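Local coordinates for GDSL-like protein (Roseburia intestinalis L1-82, PDB 6HFZ), which deacetylates acetylated mannans, acting as a two-domain carbohydrate esterase whose hydrolase part belongs to the SGNH clan, at residues A[5-10]-A[206-211]; A[17-22]-A[127-132]; A[119-124]-A[156-161]; A[150-155]-A[166-171]; A[233-238]-A[335-340]. One frame throughout, in Å; residues are numbered along the deposited sequence.

Contact 1 of 5, residues A[5-10]-A[206-211]; sequences IKYENG and ITYFLD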
# COMPACT_ATOMS: atom_id res chain seq x y z
N ILE A 5 8.83 -20.09 17.89
CA ILE A 5 8.79 -18.64 17.85
C ILE A 5 8.71 -18.02 19.26
O ILE A 5 7.92 -18.46 20.10
CB ILE A 5 7.67 -18.20 16.91
CG1 ILE A 5 8.03 -18.64 15.49
CG2 ILE A 5 7.45 -16.69 17.03
CD1 ILE A 5 6.93 -18.61 14.53
N LYS A 6 9.46 -16.94 19.47
CA LYS A 6 9.41 -16.12 20.67
C LYS A 6 8.37 -15.03 20.45
O LYS A 6 8.71 -13.99 19.96
CB LYS A 6 10.79 -15.54 20.97
CG LYS A 6 11.86 -16.63 21.04
CD LYS A 6 13.18 -16.20 21.61
CE LYS A 6 14.34 -16.97 21.01
NZ LYS A 6 14.11 -18.44 20.96
N TYR A 7 7.11 -15.29 20.82
CA TYR A 7 5.97 -14.44 20.41
C TYR A 7 6.07 -13.04 21.01
O TYR A 7 5.74 -12.04 20.36
CB TYR A 7 4.65 -15.14 20.74
CG TYR A 7 4.26 -16.10 19.66
CD1 TYR A 7 3.64 -15.64 18.51
CD2 TYR A 7 4.64 -17.43 19.68
CE1 TYR A 7 3.29 -16.49 17.49
CE2 TYR A 7 4.32 -18.30 18.64
CZ TYR A 7 3.65 -17.82 17.53
OH TYR A 7 3.31 -18.65 16.50
N GLU A 8 6.57 -12.93 22.25
CA GLU A 8 6.73 -11.57 22.86
C GLU A 8 7.63 -10.65 21.99
O GLU A 8 7.47 -9.42 21.94
CB GLU A 8 7.30 -11.71 24.28
CG GLU A 8 6.24 -12.12 25.28
CD GLU A 8 5.25 -11.00 25.58
OE1 GLU A 8 5.70 -9.85 25.74
OE2 GLU A 8 4.04 -11.28 25.62
N ASN A 9 8.62 -11.24 21.31
CA ASN A 9 9.56 -10.47 20.48
C ASN A 9 8.86 -9.92 19.22
O ASN A 9 9.46 -9.11 18.51
CB ASN A 9 10.80 -11.26 20.08
CG ASN A 9 11.70 -11.54 21.26
OD1 ASN A 9 11.59 -10.88 22.30
ND2 ASN A 9 12.61 -12.49 21.12
N GLY A 10 7.62 -10.34 19.00
CA GLY A 10 6.80 -9.83 17.87
C GLY A 10 6.23 -8.44 18.14
O GLY A 10 5.79 -7.77 17.23
N ILE A 206 0.21 -11.97 14.93
CA ILE A 206 -0.71 -10.89 15.10
C ILE A 206 -1.73 -11.26 16.18
O ILE A 206 -2.04 -10.45 17.06
CB ILE A 206 -1.40 -10.55 13.77
CG1 ILE A 206 -0.40 -10.02 12.75
CG2 ILE A 206 -2.53 -9.57 14.03
CD1 ILE A 206 -0.88 -10.07 11.29
N THR A 207 -2.26 -12.48 16.11
CA THR A 207 -3.35 -12.89 17.06
C THR A 207 -2.79 -13.04 18.49
O THR A 207 -3.51 -12.81 19.45
CB THR A 207 -4.14 -14.09 16.53
OG1 THR A 207 -3.29 -15.23 16.43
CG2 THR A 207 -4.78 -13.87 15.18
N TYR A 208 -1.51 -13.44 18.65
CA TYR A 208 -0.85 -13.44 19.95
C TYR A 208 -1.04 -12.08 20.64
O TYR A 208 -1.44 -11.98 21.83
CB TYR A 208 0.65 -13.73 19.80
CG TYR A 208 1.36 -13.65 21.12
CD1 TYR A 208 1.39 -14.78 21.93
CD2 TYR A 208 2.00 -12.51 21.57
CE1 TYR A 208 2.01 -14.76 23.16
CE2 TYR A 208 2.64 -12.48 22.81
CZ TYR A 208 2.62 -13.61 23.60
OH TYR A 208 3.21 -13.67 24.82
N PHE A 209 -0.80 -11.01 19.88
CA PHE A 209 -0.89 -9.66 20.40
C PHE A 209 -2.36 -9.32 20.66
O PHE A 209 -2.66 -8.77 21.72
CB PHE A 209 -0.24 -8.66 19.43
CG PHE A 209 -0.41 -7.22 19.82
CD1 PHE A 209 0.34 -6.70 20.87
CD2 PHE A 209 -1.30 -6.40 19.16
CE1 PHE A 209 0.18 -5.38 21.26
CE2 PHE A 209 -1.44 -5.07 19.54
CZ PHE A 209 -0.67 -4.57 20.56
N LEU A 210 -3.26 -9.63 19.71
CA LEU A 210 -4.69 -9.26 19.86
C LEU A 210 -5.21 -9.94 21.15
O LEU A 210 -5.88 -9.33 21.96
CB LEU A 210 -5.50 -9.67 18.63
CG LEU A 210 -5.21 -8.84 17.38
CD1 LEU A 210 -6.08 -9.28 16.23
CD2 LEU A 210 -5.38 -7.36 17.68
N ASP A 211 -4.78 -11.18 21.37
CA ASP A 211 -5.24 -11.93 22.59
C ASP A 211 -4.70 -11.25 23.86
O ASP A 211 -5.40 -11.16 24.88
CB ASP A 211 -4.86 -13.41 22.48
CG ASP A 211 -5.92 -14.24 21.77
OD1 ASP A 211 -7.12 -13.99 21.99
OD2 ASP A 211 -5.55 -15.12 21.01

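Contact 2 of 5, residues A[17-22]-A[127-132]; sequences LYRLKK and KVYTSK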
# COMPACT_ATOMS: atom_id res chain seq x y z
N LEU A 17 -3.37 1.53 23.52
CA LEU A 17 -4.41 0.55 23.14
C LEU A 17 -5.85 1.07 23.33
O LEU A 17 -6.81 0.30 23.24
CB LEU A 17 -4.18 -0.72 23.97
CG LEU A 17 -2.76 -1.27 23.88
CD1 LEU A 17 -2.58 -2.37 24.90
CD2 LEU A 17 -2.47 -1.75 22.46
N TYR A 18 -6.01 2.36 23.60
CA TYR A 18 -7.33 2.94 23.78
C TYR A 18 -8.31 2.53 22.67
O TYR A 18 -9.40 2.02 22.95
CB TYR A 18 -7.19 4.46 23.90
CG TYR A 18 -8.50 5.19 24.04
CD1 TYR A 18 -9.27 5.06 25.19
CD2 TYR A 18 -8.98 5.98 23.02
CE1 TYR A 18 -10.47 5.74 25.33
CE2 TYR A 18 -10.18 6.65 23.12
CZ TYR A 18 -10.92 6.53 24.28
OH TYR A 18 -12.09 7.21 24.39
N ARG A 19 -7.99 2.84 21.41
CA ARG A 19 -8.95 2.60 20.33
C ARG A 19 -9.20 1.11 20.14
O ARG A 19 -10.33 0.65 19.94
CB ARG A 19 -8.42 3.18 19.01
CG ARG A 19 -8.49 4.69 18.92
CD ARG A 19 -8.15 5.16 17.52
NE ARG A 19 -8.06 6.61 17.45
CZ ARG A 19 -8.01 7.30 16.32
NH1 ARG A 19 -8.06 6.67 15.16
NH2 ARG A 19 -7.90 8.62 16.36
N LEU A 20 -8.12 0.33 20.18
CA LEU A 20 -8.25 -1.10 19.95
C LEU A 20 -9.13 -1.73 21.06
O LEU A 20 -9.99 -2.57 20.79
CB LEU A 20 -6.83 -1.67 19.91
CG LEU A 20 -6.72 -3.16 19.68
CD1 LEU A 20 -7.65 -3.63 18.55
CD2 LEU A 20 -5.27 -3.50 19.35
N LYS A 21 -8.97 -1.24 22.29
CA LYS A 21 -9.74 -1.81 23.39
C LYS A 21 -11.20 -1.34 23.26
O LYS A 21 -12.10 -2.10 23.57
CB LYS A 21 -9.12 -1.45 24.74
CG LYS A 21 -7.97 -2.36 25.17
CD LYS A 21 -7.18 -1.79 26.32
CE LYS A 21 -6.27 -2.79 26.98
NZ LYS A 21 -5.60 -2.20 28.17
N LYS A 22 -11.42 -0.12 22.77
CA LYS A 22 -12.79 0.35 22.52
C LYS A 22 -13.47 -0.53 21.47
O LYS A 22 -14.64 -0.89 21.60
CB LYS A 22 -12.81 1.81 22.09
CG LYS A 22 -12.84 2.83 23.22
CD LYS A 22 -13.22 4.26 22.77
CE LYS A 22 -14.24 4.33 21.65
NZ LYS A 22 -14.72 5.71 21.39
N LYS A 127 -3.66 10.20 7.66
CA LYS A 127 -4.96 10.23 6.99
C LYS A 127 -5.89 9.19 7.61
O LYS A 127 -7.08 9.41 7.78
CB LYS A 127 -4.79 10.03 5.49
CG LYS A 127 -6.07 9.81 4.67
CD LYS A 127 -5.89 9.83 3.18
CE LYS A 127 -5.62 11.21 2.64
NZ LYS A 127 -5.00 11.20 1.29
N VAL A 128 -5.39 7.96 7.80
CA VAL A 128 -6.26 6.91 8.33
C VAL A 128 -6.64 7.20 9.79
O VAL A 128 -7.81 7.04 10.19
CB VAL A 128 -5.62 5.52 8.14
CG1 VAL A 128 -6.39 4.44 8.86
CG2 VAL A 128 -5.42 5.17 6.67
N TYR A 129 -5.68 7.61 10.59
CA TYR A 129 -5.84 7.75 12.03
C TYR A 129 -6.83 8.89 12.33
O TYR A 129 -7.63 8.77 13.25
CB TYR A 129 -4.48 8.00 12.69
CG TYR A 129 -4.46 8.09 14.20
CD1 TYR A 129 -4.65 6.97 15.00
CD2 TYR A 129 -4.31 9.31 14.84
CE1 TYR A 129 -4.59 7.05 16.39
CE2 TYR A 129 -4.23 9.40 16.22
CZ TYR A 129 -4.37 8.27 17.00
OH TYR A 129 -4.24 8.34 18.36
N THR A 130 -6.79 9.95 11.52
CA THR A 130 -7.71 11.11 11.74
C THR A 130 -8.99 11.02 10.92
O THR A 130 -9.85 11.97 10.96
CB THR A 130 -6.98 12.43 11.51
OG1 THR A 130 -6.68 12.48 10.12
CG2 THR A 130 -5.74 12.55 12.36
N SER A 131 -9.23 9.93 10.21
CA SER A 131 -10.46 9.79 9.40
C SER A 131 -11.72 9.73 10.29
O SER A 131 -11.64 9.56 11.52
CB SER A 131 -10.40 8.59 8.50
OG SER A 131 -10.32 7.38 9.25
N LYS A 132 -12.88 9.84 9.65
CA LYS A 132 -14.16 10.02 10.35
C LYS A 132 -14.44 8.94 11.40
O LYS A 132 -14.91 9.29 12.50
CB LYS A 132 -15.31 10.06 9.34
CG LYS A 132 -16.66 10.41 9.95
CD LYS A 132 -17.77 10.66 8.92
CE LYS A 132 -18.01 9.50 7.97
NZ LYS A 132 -17.35 9.71 6.65

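Contact 3 of 5, residues A[119-124]-A[156-161]; sequences ETYEGL and GRIARH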
# COMPACT_ATOMS: atom_id res chain seq x y z
N GLU A 119 8.11 9.42 4.74
CA GLU A 119 7.21 10.55 4.52
C GLU A 119 5.86 10.09 3.95
O GLU A 119 4.81 10.52 4.44
CB GLU A 119 7.90 11.58 3.61
CG GLU A 119 7.13 12.89 3.54
CD GLU A 119 7.77 14.01 2.73
OE1 GLU A 119 8.89 13.82 2.20
OE2 GLU A 119 7.14 15.05 2.58
N THR A 120 5.88 9.19 2.96
CA THR A 120 4.62 8.69 2.39
C THR A 120 3.84 7.90 3.46
O THR A 120 2.62 8.03 3.57
CB THR A 120 4.80 7.93 1.08
OG1 THR A 120 5.54 6.74 1.34
CG2 THR A 120 5.53 8.73 0.01
N TYR A 121 4.51 7.00 4.20
CA TYR A 121 3.84 6.25 5.27
C TYR A 121 3.26 7.16 6.36
O TYR A 121 2.17 6.90 6.86
CB TYR A 121 4.85 5.28 5.84
CG TYR A 121 4.38 4.14 6.69
CD1 TYR A 121 4.00 2.95 6.10
CD2 TYR A 121 4.52 4.19 8.08
CE1 TYR A 121 3.71 1.84 6.86
CE2 TYR A 121 4.22 3.09 8.85
CZ TYR A 121 3.82 1.91 8.23
OH TYR A 121 3.60 0.77 8.96
N GLU A 122 3.98 8.25 6.71
CA GLU A 122 3.45 9.19 7.68
C GLU A 122 2.13 9.81 7.16
O GLU A 122 1.15 9.89 7.92
CB GLU A 122 4.44 10.29 8.06
CG GLU A 122 3.82 11.23 9.07
CD GLU A 122 4.79 12.13 9.81
OE1 GLU A 122 4.58 12.33 11.05
OE2 GLU A 122 5.76 12.55 9.20
N GLY A 123 2.11 10.24 5.89
CA GLY A 123 0.90 10.75 5.27
C GLY A 123 -0.24 9.75 5.34
O GLY A 123 -1.35 10.12 5.67
N LEU A 124 0.05 8.47 5.03
CA LEU A 124 -0.97 7.44 5.08
C LEU A 124 -1.50 7.26 6.50
O LEU A 124 -2.77 7.22 6.74
CB LEU A 124 -0.39 6.12 4.55
CG LEU A 124 -1.32 4.92 4.74
CD1 LEU A 124 -2.63 5.08 3.95
CD2 LEU A 124 -0.61 3.62 4.36
N GLY A 156 8.67 2.12 11.90
CA GLY A 156 8.68 2.08 13.36
C GLY A 156 8.81 3.46 13.98
O GLY A 156 8.30 3.69 15.10
N ARG A 157 9.53 4.36 13.32
CA ARG A 157 9.66 5.75 13.78
C ARG A 157 8.29 6.40 13.77
O ARG A 157 7.96 7.20 14.67
CB ARG A 157 10.62 6.56 12.92
CG ARG A 157 12.07 6.12 13.08
CD ARG A 157 12.97 6.76 12.04
NE ARG A 157 14.37 6.56 12.36
CZ ARG A 157 15.38 6.60 11.48
NH1 ARG A 157 15.17 7.03 10.24
NH2 ARG A 157 16.58 6.16 11.83
N ILE A 158 7.48 6.07 12.76
CA ILE A 158 6.09 6.55 12.69
C ILE A 158 5.23 5.88 13.75
O ILE A 158 4.41 6.55 14.39
CB ILE A 158 5.50 6.37 11.27
CG1 ILE A 158 6.33 7.13 10.24
CG2 ILE A 158 4.03 6.76 11.24
CD1 ILE A 158 6.67 8.58 10.61
N ALA A 159 5.40 4.57 13.96
CA ALA A 159 4.70 3.87 15.00
C ALA A 159 4.89 4.56 16.36
O ALA A 159 3.91 4.74 17.08
CB ALA A 159 5.15 2.43 15.07
N ARG A 160 6.13 4.91 16.69
CA ARG A 160 6.45 5.44 18.04
C ARG A 160 5.94 6.89 18.11
O ARG A 160 5.40 7.32 19.17
CB ARG A 160 7.95 5.27 18.31
CG ARG A 160 8.37 3.84 18.61
CD ARG A 160 9.83 3.71 19.00
NE ARG A 160 10.74 4.21 17.99
CZ ARG A 160 11.22 3.49 16.99
NH1 ARG A 160 10.85 2.22 16.81
NH2 ARG A 160 12.14 4.04 16.23
N HIS A 161 6.05 7.61 16.99
CA HIS A 161 5.62 9.05 16.93
C HIS A 161 4.13 9.16 17.26
O HIS A 161 3.72 10.09 17.98
CB HIS A 161 5.94 9.71 15.59
CG HIS A 161 5.82 11.21 15.62
ND1 HIS A 161 6.70 11.98 16.35
CD2 HIS A 161 4.94 12.07 15.05
CE1 HIS A 161 6.37 13.26 16.23
NE2 HIS A 161 5.31 13.35 15.41

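Contact 4 of 5, residues A[150-155]-A[166-171]; sequences NAQLMH and AVSMQS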
# COMPACT_ATOMS: atom_id res chain seq x y z
N ASN A 150 13.74 -5.26 5.97
CA ASN A 150 12.44 -4.62 5.75
C ASN A 150 12.59 -3.11 5.98
O ASN A 150 13.69 -2.64 6.22
CB ASN A 150 11.34 -5.25 6.62
CG ASN A 150 11.49 -4.94 8.10
OD1 ASN A 150 12.27 -4.07 8.48
ND2 ASN A 150 10.77 -5.68 8.95
N ALA A 151 11.48 -2.36 5.87
CA ALA A 151 11.49 -0.93 6.03
C ALA A 151 10.96 -0.53 7.42
O ALA A 151 10.56 0.58 7.65
CB ALA A 151 10.71 -0.29 4.90
N GLN A 152 11.05 -1.46 8.39
CA GLN A 152 10.53 -1.21 9.73
C GLN A 152 11.35 -0.12 10.45
O GLN A 152 10.81 0.50 11.37
CB GLN A 152 10.54 -2.52 10.52
CG GLN A 152 10.02 -2.45 11.95
CD GLN A 152 10.07 -3.81 12.60
OE1 GLN A 152 10.07 -4.86 11.92
NE2 GLN A 152 10.10 -3.83 13.92
N LEU A 153 12.59 0.17 10.04
CA LEU A 153 13.32 1.26 10.67
C LEU A 153 12.53 2.56 10.46
O LEU A 153 12.38 3.37 11.37
CB LEU A 153 14.71 1.41 10.08
CG LEU A 153 15.53 2.54 10.70
CD1 LEU A 153 15.95 2.19 12.12
CD2 LEU A 153 16.75 2.87 9.86
N MSE A 154 12.07 2.76 9.22
CA MSE A 154 11.30 3.95 8.88
C MSE A 154 9.91 3.89 9.46
O MSE A 154 9.42 4.84 10.08
CB MSE A 154 11.22 4.23 7.36
CG MSE A 154 12.52 4.36 6.63
SE MSE A 154 13.53 5.94 7.25
CE MSE A 154 14.76 4.84 8.32
N HIS A 155 9.23 2.76 9.26
CA HIS A 155 7.85 2.63 9.68
C HIS A 155 7.70 2.69 11.21
O HIS A 155 6.68 3.20 11.74
CB HIS A 155 7.25 1.39 9.05
CG HIS A 155 7.17 1.48 7.57
ND1 HIS A 155 6.89 0.37 6.78
CD2 HIS A 155 7.28 2.53 6.73
CE1 HIS A 155 6.88 0.76 5.51
NE2 HIS A 155 7.07 2.08 5.45
N ALA A 166 2.33 -2.12 17.01
CA ALA A 166 3.00 -2.63 15.84
C ALA A 166 3.53 -4.04 16.14
O ALA A 166 4.11 -4.25 17.25
CB ALA A 166 4.15 -1.76 15.47
N VAL A 167 3.40 -4.93 15.17
CA VAL A 167 3.97 -6.24 15.30
C VAL A 167 4.88 -6.55 14.11
O VAL A 167 4.63 -6.06 12.97
CB VAL A 167 2.89 -7.33 15.50
CG1 VAL A 167 2.15 -7.12 16.81
CG2 VAL A 167 1.92 -7.41 14.34
N SER A 168 5.87 -7.43 14.34
CA SER A 168 6.95 -7.67 13.38
C SER A 168 7.25 -9.15 13.19
O SER A 168 7.39 -9.88 14.16
CB SER A 168 8.19 -6.93 13.79
OG SER A 168 9.28 -7.24 12.94
N MSE A 169 7.47 -9.54 11.91
CA MSE A 169 7.99 -10.86 11.56
C MSE A 169 9.52 -10.89 11.55
O MSE A 169 10.13 -11.96 11.59
CB MSE A 169 7.45 -11.32 10.20
CG MSE A 169 5.95 -11.05 10.05
SE MSE A 169 4.92 -11.88 11.52
CE MSE A 169 3.79 -10.33 11.88
N GLN A 170 10.14 -9.71 11.52
CA GLN A 170 11.60 -9.61 11.46
C GLN A 170 12.24 -10.13 12.75
O GLN A 170 13.37 -10.63 12.72
CB GLN A 170 12.00 -8.16 11.18
CG GLN A 170 13.46 -7.88 10.89
CD GLN A 170 13.76 -6.44 10.53
OE1 GLN A 170 13.50 -5.53 11.31
NE2 GLN A 170 14.41 -6.20 9.38
N SER A 171 11.54 -9.94 13.86
CA SER A 171 11.97 -10.33 15.23
C SER A 171 11.29 -11.60 15.76
O SER A 171 11.50 -11.95 16.96
CB SER A 171 11.77 -9.17 16.15
OG SER A 171 10.44 -8.70 16.05
O HOH W 1 10.81 -5.90 15.73

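Contact 5 of 5, residues A[233-238]-A[335-340]; sequences NTYEKS and ILEHGE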
# COMPACT_ATOMS: atom_id res chain seq x y z
N ASN A 233 5.82 15.75 5.63
CA ASN A 233 4.46 15.29 5.52
C ASN A 233 3.77 15.88 4.27
O ASN A 233 2.61 16.25 4.33
CB ASN A 233 3.66 15.59 6.78
CG ASN A 233 2.29 14.99 6.75
OD1 ASN A 233 2.13 13.82 6.36
ND2 ASN A 233 1.30 15.79 7.13
N THR A 234 4.47 15.89 3.13
CA THR A 234 3.93 16.49 1.92
C THR A 234 3.09 15.52 1.08
O THR A 234 2.76 15.84 -0.07
CB THR A 234 5.04 17.18 1.12
OG1 THR A 234 5.96 16.25 0.57
CG2 THR A 234 5.82 18.18 1.94
N TYR A 235 2.76 14.32 1.60
CA TYR A 235 1.96 13.33 0.84
C TYR A 235 0.58 13.11 1.49
O TYR A 235 -0.23 12.40 0.91
CB TYR A 235 2.70 12.01 0.63
CG TYR A 235 3.84 12.11 -0.35
CD1 TYR A 235 5.10 12.44 0.09
CD2 TYR A 235 3.67 11.91 -1.71
CE1 TYR A 235 6.17 12.55 -0.79
CE2 TYR A 235 4.72 11.97 -2.61
CZ TYR A 235 5.98 12.30 -2.14
OH TYR A 235 7.04 12.43 -2.99
N GLU A 236 0.29 13.74 2.63
CA GLU A 236 -0.97 13.51 3.31
C GLU A 236 -2.18 13.84 2.42
O GLU A 236 -3.19 13.13 2.45
CB GLU A 236 -1.08 14.23 4.64
CG GLU A 236 -2.21 13.68 5.52
CD GLU A 236 -2.43 14.33 6.90
OE1 GLU A 236 -3.53 14.12 7.48
OE2 GLU A 236 -1.51 15.03 7.36
N LYS A 237 -2.09 14.93 1.66
CA LYS A 237 -3.04 15.18 0.60
C LYS A 237 -2.42 14.65 -0.70
O LYS A 237 -1.43 15.18 -1.17
CB LYS A 237 -3.39 16.67 0.52
CG LYS A 237 -4.42 16.95 -0.56
CD LYS A 237 -5.05 18.33 -0.58
CE LYS A 237 -6.12 18.38 -1.67
NZ LYS A 237 -6.21 19.73 -2.28
N SER A 238 -2.97 13.57 -1.23
CA SER A 238 -2.48 12.91 -2.43
C SER A 238 -3.67 12.62 -3.33
O SER A 238 -4.54 11.86 -2.96
CB SER A 238 -1.71 11.62 -2.13
OG SER A 238 -0.43 11.86 -1.56
N ILE A 335 8.26 12.02 -9.80
CA ILE A 335 8.84 12.87 -10.88
C ILE A 335 9.34 14.20 -10.32
O ILE A 335 10.41 14.67 -10.74
CB ILE A 335 7.84 13.07 -12.04
CG1 ILE A 335 7.32 11.75 -12.60
CG2 ILE A 335 8.44 13.91 -13.14
CD1 ILE A 335 8.40 10.76 -12.93
N LEU A 336 8.53 14.83 -9.46
CA LEU A 336 8.82 16.08 -8.77
C LEU A 336 8.61 15.82 -7.28
O LEU A 336 7.55 15.32 -6.91
CB LEU A 336 7.86 17.19 -9.20
CG LEU A 336 8.11 18.56 -8.56
CD1 LEU A 336 9.48 19.10 -8.97
CD2 LEU A 336 7.01 19.55 -8.90
N GLU A 337 9.59 16.21 -6.45
CA GLU A 337 9.41 16.12 -5.01
C GLU A 337 9.88 17.43 -4.33
O GLU A 337 10.98 17.93 -4.61
CB GLU A 337 10.16 14.92 -4.45
CG GLU A 337 9.88 14.71 -2.97
CD GLU A 337 10.38 13.39 -2.40
OE1 GLU A 337 11.61 13.16 -2.42
OE2 GLU A 337 9.54 12.63 -1.89
N HIS A 338 9.03 17.93 -3.43
CA HIS A 338 9.25 19.11 -2.62
C HIS A 338 9.52 20.33 -3.51
O HIS A 338 10.38 21.14 -3.19
CB HIS A 338 10.35 18.87 -1.59
CG HIS A 338 10.10 17.75 -0.64
ND1 HIS A 338 11.12 17.14 0.04
CD2 HIS A 338 8.95 17.16 -0.25
CE1 HIS A 338 10.62 16.19 0.81
NE2 HIS A 338 9.27 16.18 0.64
N GLY A 339 8.77 20.42 -4.62
CA GLY A 339 8.80 21.52 -5.55
C GLY A 339 7.89 22.64 -5.11
O GLY A 339 7.46 22.70 -3.99
N GLU A 340 7.62 23.54 -6.05
CA GLU A 340 6.75 24.64 -5.81
C GLU A 340 5.33 24.09 -5.83
O GLU A 340 4.98 23.26 -6.69
CB GLU A 340 6.96 25.73 -6.86
CG GLU A 340 5.99 26.88 -6.77
CD GLU A 340 6.29 28.00 -7.76
OE1 GLU A 340 6.04 29.16 -7.39
OE2 GLU A 340 6.79 27.70 -8.90

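Contact 1 of 5, residues A[5-10]-A[206-211]
Tyr7 rests on Tyr208 where the 3-10 turn ahead of strand 11-13 crosses the outer surface of helix 196-215, one of the helices packed against the central sheet of this SGNH-hydrolase fold. The apolar part is chiefly a CH-pi contact. Tyr7 CB lies 3.5 Å from the centroid of the Tyr208 ring and 10° off its normal, so a methylene, not a ring, is centred over that face. The two aromatic planes are inclined by 30° and slid apart, with centroids 5.4 Å from each other, and the rings barely overlap. Tyr7 CD1 instead approaches the root of its partner, 3.8 Å from Tyr208 CB. Beyond this pair, the Tyr7 ring carries Ile5 CG2 over one face, touches Leu201 and Val205, and ends in a hydroxyl bonded to Ser204 OG.

The polar part joins the far end of Tyr208 to Glu8. Although CB of Glu8 points away from the helix, the bend at chi2 (-71°) swings the carboxylate back, and Tyr208 OH donates to Glu8 OE2 over 2.7 Å. The same oxygen forms a salt bridge with Lys212, a neighbour likely to favour the ionised carboxylate. Glu8 OE2 receives the phenol on its anti lone pair and sits at the ring edge, near its plane, 3.4 Å from Tyr208 CE2.

Contact 2 of 5, residues A[17-22]-A[127-132]
The carbonyl oxygen of Tyr129 is gripped by both terminal nitrogens of Arg19, with NH1 2.9 Å from Tyr129 O. The second bond, from Arg19 NH2 to Tyr129 O, is 3.1 Å long and more bent, at 138°. NH1 meets a lone pair of the oxygen in the carbonyl plane, whereas NH2 comes in tilted from it. The oxygen lies in the guanidinium plane, while the Tyr129 ring lies flat against one guanidinium face, planes 4° apart, in a cation-pi stack with Arg19 CZ 3.8 Å from the ring centroid. The arginine, extended from CG to NE (chi2 -171°), thus leads from helix 18-28 to the C-terminal end of helix 115-129, passing Ala136 at the start of central strand 136-141 in the alpha/beta/alpha sandwich. A leucine in place of Arg19 would probably leave Tyr129 O without its two donors and strip the ring of its flat cationic cover. Arg19 NE makes a salt bridge to Glu223, and NH1 also donates to Pro135 O.

Contact 3 of 5, residues A[119-124]-A[156-161]
Glu122 and Ile158 mark the nearest backbone approach, CA to CA 6.2 Å, of two helical segments running in roughly the same direction, their axes 9.9 Å apart and crossing at -36°. Ile158 fills the space between them and touches two neighbours with different parts of its side chain. Its CB meets the edge of the Tyr121 ring, 4.0 Å from Tyr121 CD2 and near the ring plane. CG1 lies beside the backbone N, anti to the carbonyl carbon (chi1 -59°), and from there CD1 reaches to 3.8 Å from Glu122 CB. Replacing Ile158 with an alanine would probably open a gap beside Glu122 CB, where CD1 now sits.

The extended Glu122 runs on past Ile158 toward His161, where Glu122 OE1 is 4.0 Å from His161 CD2 and the carboxylate stands nearly perpendicular to the imidazole, at 86°. The two do not bond directly; their polar ends have other partners: Glu122 OE1 takes bonds from Tyr162 OH and Leu230 N, OE2 pairs with Thr231 OG1, and His161 NE2 bonds to Ala228 O. The buried Glu122 carboxylate and His161 thereby join the helix pair to residues 228-231. Tyr121 stacks on His155 and, like Ala159, touches Leu139 of strand 136-141. Two neighbouring helices running in roughly the same direction on one face of a mainly parallel sheet are the usual helical layer of a three-layer alpha/beta/alpha sandwich, as in SGNH hydrolases.

Contact 4 of 5, residues A[150-155]-A[166-171]
Within the beta-alpha-beta unit of strand 136-141, helix 152-161 and strand 166-168, Gln152 in the first turn of the helix reaches Ser168 on the second strand of the unit. Gln152 is fully extended, with CG anti to the backbone N (chi1 -179°), and its OE1 accepts from Ser168 OG at 2.7 Å. A second donor, Asn150 ND2, meets Gln152 OE1 at 3.2 Å on a lone pair in the carbonyl plane, so two bonds fix the amide's rotation. Asn150 in turn closes an Asx turn, Gln152 N to Asn150 OD1 2.9 Å, the N-H coming from above the carbonyl plane. On the strand side, Ser168 OG also accepts from Gln170 N at 3.0 Å, an ST turn. The Gln170 amide packs obliquely on that of Asn150, planes 42° apart, while its NE2 donates to Gly148 O. At the other end of the Gln152 amide, a water 2.8 Å from Gln152 NE2 passes the link on to Ser171 OG.

Contact 5 of 5, residues A[233-238]-A[335-340]
Tyr235 and Glu337 meet at about a right angle at the seam between the hydrolase domain and the second, all-beta domain, the tyrosine coming from the turn that leads into strand 237-241 and the glutamate from just after strand 329-336. Just before Glu337, Ile335 and Leu336 form a classic beta bulge opposite Ile289. Glu337 is extended, with CG anti to the backbone N (chi1 -174°), which carries OE2 out to the phenol. The phenol and carboxylate planes stand 74° apart, and Glu337 OE2 lies at the edge of the Tyr235 ring, close to its plane. Thr234 and His338 also cross at about a right angle: Thr234 OG1 lies in the imidazole plane at its edge, 3.2 Å from His338 CD2. Glu337 CG lies over the centre of one face of the His338 ring. One carboxylate on helix 115-129 satisfies both, since Glu119 binds Thr234 OG1 through OE2 and His338 NE2 through OE1. His116 of the same helix sets its ring roughly perpendicular to Tyr235 and bonds to Glu337 OE2 through ND1. Two donors therefore share Glu337 OE2, and the one across the contact, Tyr235 OH at 2.7 Å, meets its anti side 29° out of the carboxylate plane.

In the fold
Contacts 1 to 4 lie in the hydrolase domain; contact 5 lies at its border with the beta domain, its centre about 36 Å from that of contact 1. Contacts 1 and 2 meet through Phe209 CZ and Leu17 CD2, 3.8 Å apart. Asn9 O, 2.7 Å from Ser171 OG, joins contact 1 to contact 4. Helix 152-161 is common to contacts 3 and 4, helix 115-129 to contacts 2 and 3. From the latter helix Glu119 OE2 reaches Thr234 OG1 at 2.6 Å, linking contact 3 to contact 5. No contact includes the probable catalytic triad Ser41, His193 and Asp190, but His193 closely precedes helix 196-215 of contact 1.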